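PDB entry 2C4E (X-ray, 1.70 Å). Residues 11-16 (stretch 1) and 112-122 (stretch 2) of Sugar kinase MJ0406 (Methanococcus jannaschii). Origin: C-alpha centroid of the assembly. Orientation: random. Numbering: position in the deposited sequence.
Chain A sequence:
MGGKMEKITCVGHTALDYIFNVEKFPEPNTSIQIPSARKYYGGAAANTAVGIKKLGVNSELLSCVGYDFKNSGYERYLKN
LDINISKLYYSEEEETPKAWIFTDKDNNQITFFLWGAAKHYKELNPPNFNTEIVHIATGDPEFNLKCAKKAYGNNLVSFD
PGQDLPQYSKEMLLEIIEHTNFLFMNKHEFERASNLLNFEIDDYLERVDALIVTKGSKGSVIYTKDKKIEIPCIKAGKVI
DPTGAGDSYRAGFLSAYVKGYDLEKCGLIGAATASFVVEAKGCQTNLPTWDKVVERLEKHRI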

ATOM      1  N   VAL A  11      11.920  13.310 -18.005  1.00 20.56           N
ATOM      2  CA  VAL A  11      12.798  12.798 -16.977  1.00 20.91           C
ATOM      3  C   VAL A  11      12.023  12.811 -15.666  1.00 20.39           C
ATOM      4  O   VAL A  11      11.368  13.796 -15.303  1.00 20.98           O
ATOM      5  CB  VAL A  11      14.058  13.690 -16.817  1.00 20.69           C
ATOM      6  CG1 VAL A  11      14.919  13.210 -15.670  1.00 21.35           C
ATOM      7  CG2 VAL A  11      14.856  13.745 -18.116  1.00 21.45           C
ATOM      8  N   GLY A  12      12.070  11.700 -14.962  1.00 20.51           N
ATOM      9  CA  GLY A  12      11.475  11.628 -13.646  1.00 19.73           C
ATOM     10  C   GLY A  12      10.717  10.334 -13.442  1.00 20.08           C
ATOM     11  O   GLY A  12      10.966   9.326 -14.101  1.00 19.85           O
ATOM     12  N   HIS A  13       9.762  10.384 -12.537  1.00 19.56           N
ATOM     13  CA  HIS A  13       9.078   9.177 -12.096  1.00 19.91           C
ATOM     14  C   HIS A  13       8.255   8.487 -13.171  1.00 20.04           C
ATOM     15  O   HIS A  13       7.444   9.110 -13.850  1.00 19.99           O
ATOM     16  CB  HIS A  13       8.170   9.511 -10.925  1.00 19.92           C
ATOM     17  CG  HIS A  13       8.913   9.828  -9.669  1.00 20.42           C
ATOM     18  ND1 HIS A  13       9.994   9.089  -9.236  1.00 21.80           N
ATOM     19  CD2 HIS A  13       8.713  10.788  -8.737  1.00 21.06           C
ATOM     20  CE1 HIS A  13      10.439   9.595  -8.098  1.00 21.02           C
ATOM     21  NE2 HIS A  13       9.682  10.628  -7.777  1.00 20.41           N
ATOM     22  N   THR A  14       8.488   7.182 -13.269  1.00 20.00           N
ATOM     23  CA  THR A  14       7.557   6.225 -13.809  1.00 19.83           C
ATOM     24  C   THR A  14       7.105   5.349 -12.637  1.00 19.93           C
ATOM     25  O   THR A  14       7.927   4.739 -11.967  1.00 18.80           O
ATOM     26  CB  THR A  14       8.257   5.401 -14.895  1.00 19.95           C
ATOM     27  OG1 THR A  14       8.528   6.240 -16.028  1.00 20.47           O
ATOM     28  CG2 THR A  14       7.342   4.317 -15.414  1.00 20.30           C
ATOM     29  N   ALA A  15       5.801   5.321 -12.371  1.00 20.22           N
ATOM     30  CA  ALA A  15       5.275   4.686 -11.160  1.00 20.55           C
ATOM     31  C   ALA A  15       3.952   3.979 -11.383  1.00 20.85           C
ATOM     32  O   ALA A  15       3.242   4.277 -12.329  1.00 21.20           O
ATOM     33  CB  ALA A  15       5.103   5.721 -10.062  1.00 20.61           C
ATOM     34  N   LEU A  16       3.629   3.049 -10.489  1.00 21.10           N
ATOM     35  CA  LEU A  16       2.318   2.409 -10.464  1.00 21.85           C
ATOM     36  C   LEU A  16       1.502   3.029  -9.338  1.00 21.97           C
ATOM     37  O   LEU A  16       1.954   3.043  -8.200  1.00 22.29           O
ATOM     38  CB  LEU A  16       2.477   0.909 -10.230  1.00 22.02           C
ATOM     39  CG  LEU A  16       3.289   0.214 -11.326  1.00 22.98           C
ATOM     40  CD1 LEU A  16       3.899  -1.082 -10.805  1.00 24.89           C
ATOM     41  CD2 LEU A  16       2.399  -0.026 -12.537  1.00 23.46           C
ATOM     42  N   PHE A 112       0.804   8.140  -0.128  0.20 28.92           N
ATOM     43  CA  PHE A 112       2.161   7.691   0.194  1.00 29.55           C
ATOM     44  C   PHE A 112       2.926   7.382  -1.095  1.00 29.52           C
ATOM     45  O   PHE A 112       2.322   6.957  -2.080  1.00 29.91           O
ATOM     46  CB  PHE A 112       2.107   6.435   1.055  1.00 29.43           C
ATOM     47  CG  PHE A 112       1.653   6.671   2.477  1.00 30.92           C
ATOM     48  CD1 PHE A 112       0.577   5.962   2.999  0.20 30.37           C
ATOM     49  CD2 PHE A 112       2.312   7.581   3.297  0.20 30.61           C
ATOM     50  CE1 PHE A 112       0.157   6.167   4.304  0.20 30.56           C
ATOM     51  CE2 PHE A 112       1.896   7.790   4.604  0.20 30.59           C
ATOM     52  CZ  PHE A 112       0.818   7.080   5.107  0.20 30.52           C
ATOM     53  N   PHE A 113       4.244   7.589  -1.101  1.00 29.40           N
ATOM     54  CA  PHE A 113       5.057   7.313  -2.289  1.00 28.94           C
ATOM     55  C   PHE A 113       6.263   6.430  -1.958  1.00 28.10           C
ATOM     56  O   PHE A 113       7.174   6.848  -1.245  1.00 28.62           O
ATOM     57  CB  PHE A 113       5.528   8.608  -2.944  1.00 29.29           C
ATOM     58  CG  PHE A 113       6.254   8.392  -4.240  1.00 31.37           C
ATOM     59  CD1 PHE A 113       5.569   7.954  -5.366  1.00 32.40           C
ATOM     60  CD2 PHE A 113       7.627   8.613  -4.335  1.00 32.40           C
ATOM     61  CE1 PHE A 113       6.234   7.751  -6.569  1.00 33.85           C
ATOM     62  CE2 PHE A 113       8.292   8.410  -5.529  1.00 33.07           C
ATOM     63  CZ  PHE A 113       7.600   7.979  -6.649  1.00 33.74           C
ATOM     64  N   LEU A 114       6.239   5.190  -2.442  1.00 26.33           N
ATOM     65  CA  LEU A 114       7.354   4.268  -2.264  1.00 24.68           C
ATOM     66  C   LEU A 114       8.485   4.634  -3.231  1.00 23.41           C
ATOM     67  O   LEU A 114       8.354   4.474  -4.434  1.00 22.37           O
ATOM     68  CB  LEU A 114       6.891   2.825  -2.494  1.00 24.39           C
ATOM     69  CG  LEU A 114       7.906   1.715  -2.219  1.00 24.37           C
ATOM     70  CD1 LEU A 114       8.402   1.780  -0.792  1.00 24.91           C
ATOM     71  CD2 LEU A 114       7.279   0.357  -2.493  1.00 25.34           C
ATOM     72  N   TRP A 115       9.595   5.099  -2.670  1.00 22.15           N
ATOM     73  CA  TRP A 115      10.758   5.571  -3.427  1.00 21.83           C
ATOM     74  C   TRP A 115      11.365   4.465  -4.295  1.00 20.90           C
ATOM     75  O   TRP A 115      11.596   4.665  -5.481  1.00 20.63           O
ATOM     76  CB  TRP A 115      11.783   6.088  -2.421  1.00 21.76           C
ATOM     77  CG  TRP A 115      12.939   6.829  -2.973  1.00 22.75           C
ATOM     78  CD1 TRP A 115      14.249   6.525  -2.782  1.00 23.87           C
ATOM     79  CD2 TRP A 115      12.911   8.034  -3.746  1.00 22.93           C
ATOM     80  NE1 TRP A 115      15.043   7.452  -3.404  1.00 24.46           N
ATOM     81  CE2 TRP A 115      14.246   8.388  -4.012  1.00 23.29           C
ATOM     82  CE3 TRP A 115      11.893   8.845  -4.261  1.00 23.13           C
ATOM     83  CZ2 TRP A 115      14.590   9.514  -4.760  1.00 23.43           C
ATOM     84  CZ3 TRP A 115      12.239   9.968  -5.000  1.00 23.20           C
ATOM     85  CH2 TRP A 115      13.573  10.288  -5.242  1.00 22.77           C
ATOM     86  N   GLY A 116      11.591   3.291  -3.696  1.00 20.52           N
ATOM     87  CA  GLY A 116      12.065   2.115  -4.413  1.00 20.17           C
ATOM     88  C   GLY A 116      13.317   2.346  -5.257  1.00 19.47           C
ATOM     89  O   GLY A 116      14.361   2.775  -4.725  1.00 19.86           O
ATOM     90  N   ALA A 117      13.182   2.087  -6.570  1.00 19.18           N
ATOM     91  CA  ALA A 117      14.287   2.182  -7.544  1.00 19.16           C
ATOM     92  C   ALA A 117      14.784   3.602  -7.830  1.00 19.40           C
ATOM     93  O   ALA A 117      15.852   3.774  -8.420  1.00 18.29           O
ATOM     94  CB  ALA A 117      13.875   1.516  -8.866  1.00 19.30           C
ATOM     95  N   ALA A 118      14.002   4.614  -7.453  1.00 19.47           N
ATOM     96  CA  ALA A 118      14.466   6.006  -7.501  1.00 19.49           C
ATOM     97  C   ALA A 118      15.729   6.249  -6.658  1.00 19.59           C
ATOM     98  O   ALA A 118      16.420   7.259  -6.837  1.00 19.98           O
ATOM     99  CB  ALA A 118      13.351   6.946  -7.064  1.00 20.01           C
ATOM    100  N   LYS A 119      16.045   5.331  -5.745  1.00 19.67           N
ATOM    101  CA  LYS A 119      17.310   5.411  -5.011  1.00 19.84           C
ATOM    102  C   LYS A 119      18.515   5.440  -5.964  1.00 19.73           C
ATOM    103  O   LYS A 119      19.582   5.931  -5.603  1.00 19.92           O
ATOM    104  CB  LYS A 119      17.441   4.270  -3.978  1.00 20.16           C
ATOM    105  CG  LYS A 119      17.654   2.879  -4.569  1.00 21.40           C
ATOM    106  CD  LYS A 119      19.113   2.617  -4.891  1.00 23.64           C
ATOM    107  CE  LYS A 119      19.566   1.257  -4.491  1.00 25.18           C
ATOM    108  NZ  LYS A 119      21.053   1.124  -4.564  1.00 26.04           N
ATOM    109  N   HIS A 120      18.343   4.911  -7.174  1.00 19.49           N
ATOM    110  CA  HIS A 120      19.449   4.787  -8.120  1.00 19.60           C
ATOM    111  C   HIS A 120      19.839   6.103  -8.803  1.00 19.67           C
ATOM    112  O   HIS A 120      20.944   6.179  -9.333  1.00 19.81           O
ATOM    113  CB  HIS A 120      19.145   3.729  -9.197  1.00 19.68           C
ATOM    114  CG  HIS A 120      19.140   2.326  -8.686  1.00 19.79           C
ATOM    115  ND1 HIS A 120      20.269   1.705  -8.194  1.00 19.29           N
ATOM    116  CD2 HIS A 120      18.137   1.422  -8.578  1.00 19.65           C
ATOM    117  CE1 HIS A 120      19.963   0.480  -7.814  1.00 20.19           C
ATOM    118  NE2 HIS A 120      18.678   0.281  -8.041  1.00 19.13           N
ATOM    119  N   TYR A 121      18.969   7.121  -8.823  1.00 19.77           N
ATOM    120  CA  TYR A 121      19.339   8.384  -9.475  1.00 19.92           C
ATOM    121  C   TYR A 121      20.675   8.943  -8.971  1.00 20.72           C
ATOM    122  O   TYR A 121      21.469   9.427  -9.761  1.00 20.12           O
ATOM    123  CB  TYR A 121      18.258   9.474  -9.342  1.00 19.94           C
ATOM    124  CG  TYR A 121      17.017   9.217 -10.165  1.00 19.82           C
ATOM    125  CD1 TYR A 121      15.826   8.855  -9.547  1.00 20.69           C
ATOM    126  CD2 TYR A 121      17.037   9.301 -11.557  1.00 21.09           C
ATOM    127  CE1 TYR A 121      14.686   8.612 -10.273  1.00 19.92           C
ATOM    128  CE2 TYR A 121      15.890   9.055 -12.298  1.00 20.22           C
ATOM    129  CZ  TYR A 121      14.715   8.715 -11.643  1.00 19.08           C
ATOM    130  OH  TYR A 121      13.574   8.446 -12.347  1.00 20.71           O
ATOM    131  N   LYS A 122      20.929   8.876  -7.667  1.00 21.77           N
ATOM    132  CA  LYS A 122      22.187   9.412  -7.127  1.00 23.06           C
ATOM    133  C   LYS A 122      23.437   8.645  -7.592  1.00 23.20           C
ATOM    134  O   LYS A 122      24.552   9.144  -7.468  1.00 23.21           O
ATOM    135  CB  LYS A 122      22.134   9.526  -5.596  1.00 23.45           C
ATOM    136  CG  LYS A 122      22.039   8.215  -4.848  1.00 25.34           C
ATOM    137  CD  LYS A 122      21.909   8.470  -3.336  1.00 27.96           C
ATOM    138  CE  LYS A 122      21.346   7.278  -2.577  1.00 29.56           C
ATOM    139  NZ  LYS A 122      20.106   6.730  -3.204  1.00 31.09           N
TER
HETATM  140  O   HOH W   1      11.764   7.447 -10.615  1.00 22.44           O

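Segments far apart in sequence are often joined not by continuous backbone pairing but by one versatile side chain reaching into a pocket built by the other segment. The contact between residues 11–16 and 112–122 of this sugar kinase is a compact example. No backbone-to-backbone hydrogen bond joins the two stretches, and their chains stay well separated: the CA atoms of His13 and Ala118 lie 7.8 Å apart, those of Ala15 and Leu114 9.1 Å. The first stretch passes through a loop into the strand at Ala15 and Leu16. The second leaves its strand at Phe113 and Leu114, turns, and winds into a 3-10 segment, where Ala118 N donates to Trp115 O (3.1 Å) and Tyr121 N to Ala118 O (3.2 Å). This path brings Phe113, Trp115 and Ala118 against His13, with Tyr121 OH close to the backbone at Gly12 and linked to the His13 ring through a water.

His13 is the centre of the contact. Its CA-to-CB bond points sideways, but with chi1 in the m well the imidazole comes nearer to the second stretch, and the residue has 82 Å² covered by it, the largest share of any residue here. Phe113 directs its ring edge toward the imidazole face, with centroids 4.5 Å apart, planes at 53° and Phe113 CE2 3.5 Å from His13 NE2. Near the plane of the imidazole, at its edge, Trp115 CZ3 approaches His13 CE1 to 3.6 Å, and Ala118 CB lies 4.1 Å from the same carbon. Trp115 starts out pointing away, yet its long indole returns to the contact; Ala118 points toward it and contributes just a methyl group.

A histidine suits this place because its flat ring can pack against aromatic carbon while ND1 remains available for a polar contact. Here His13 ND1 lies 2.8 Å from the oxygen of a water, hydrogen-bonded to it, and the same water lies 2.7 Å from Tyr121 OH, so it bridges the two side chains. Tyr121, rising from the 3-10 segment toward the first stretch, also places its OH 3.3 Å from Gly12 O, at best a weak hydrogen bond; the same proton has another acceptor within reach. Gly12 itself fits its unusual backbone angles (137/-155), at which a CB would be jammed against the carbonyl oxygen of Val11.

Farther along, Ala15 points its methyl at the edge of the Phe113 ring, Ala15 CB to Phe113 CE1 4.2 Å, extending the apolar packing. The whole contact buries 256 Å², a modest area in which aromatic packing is joined by a water-mediated polar link.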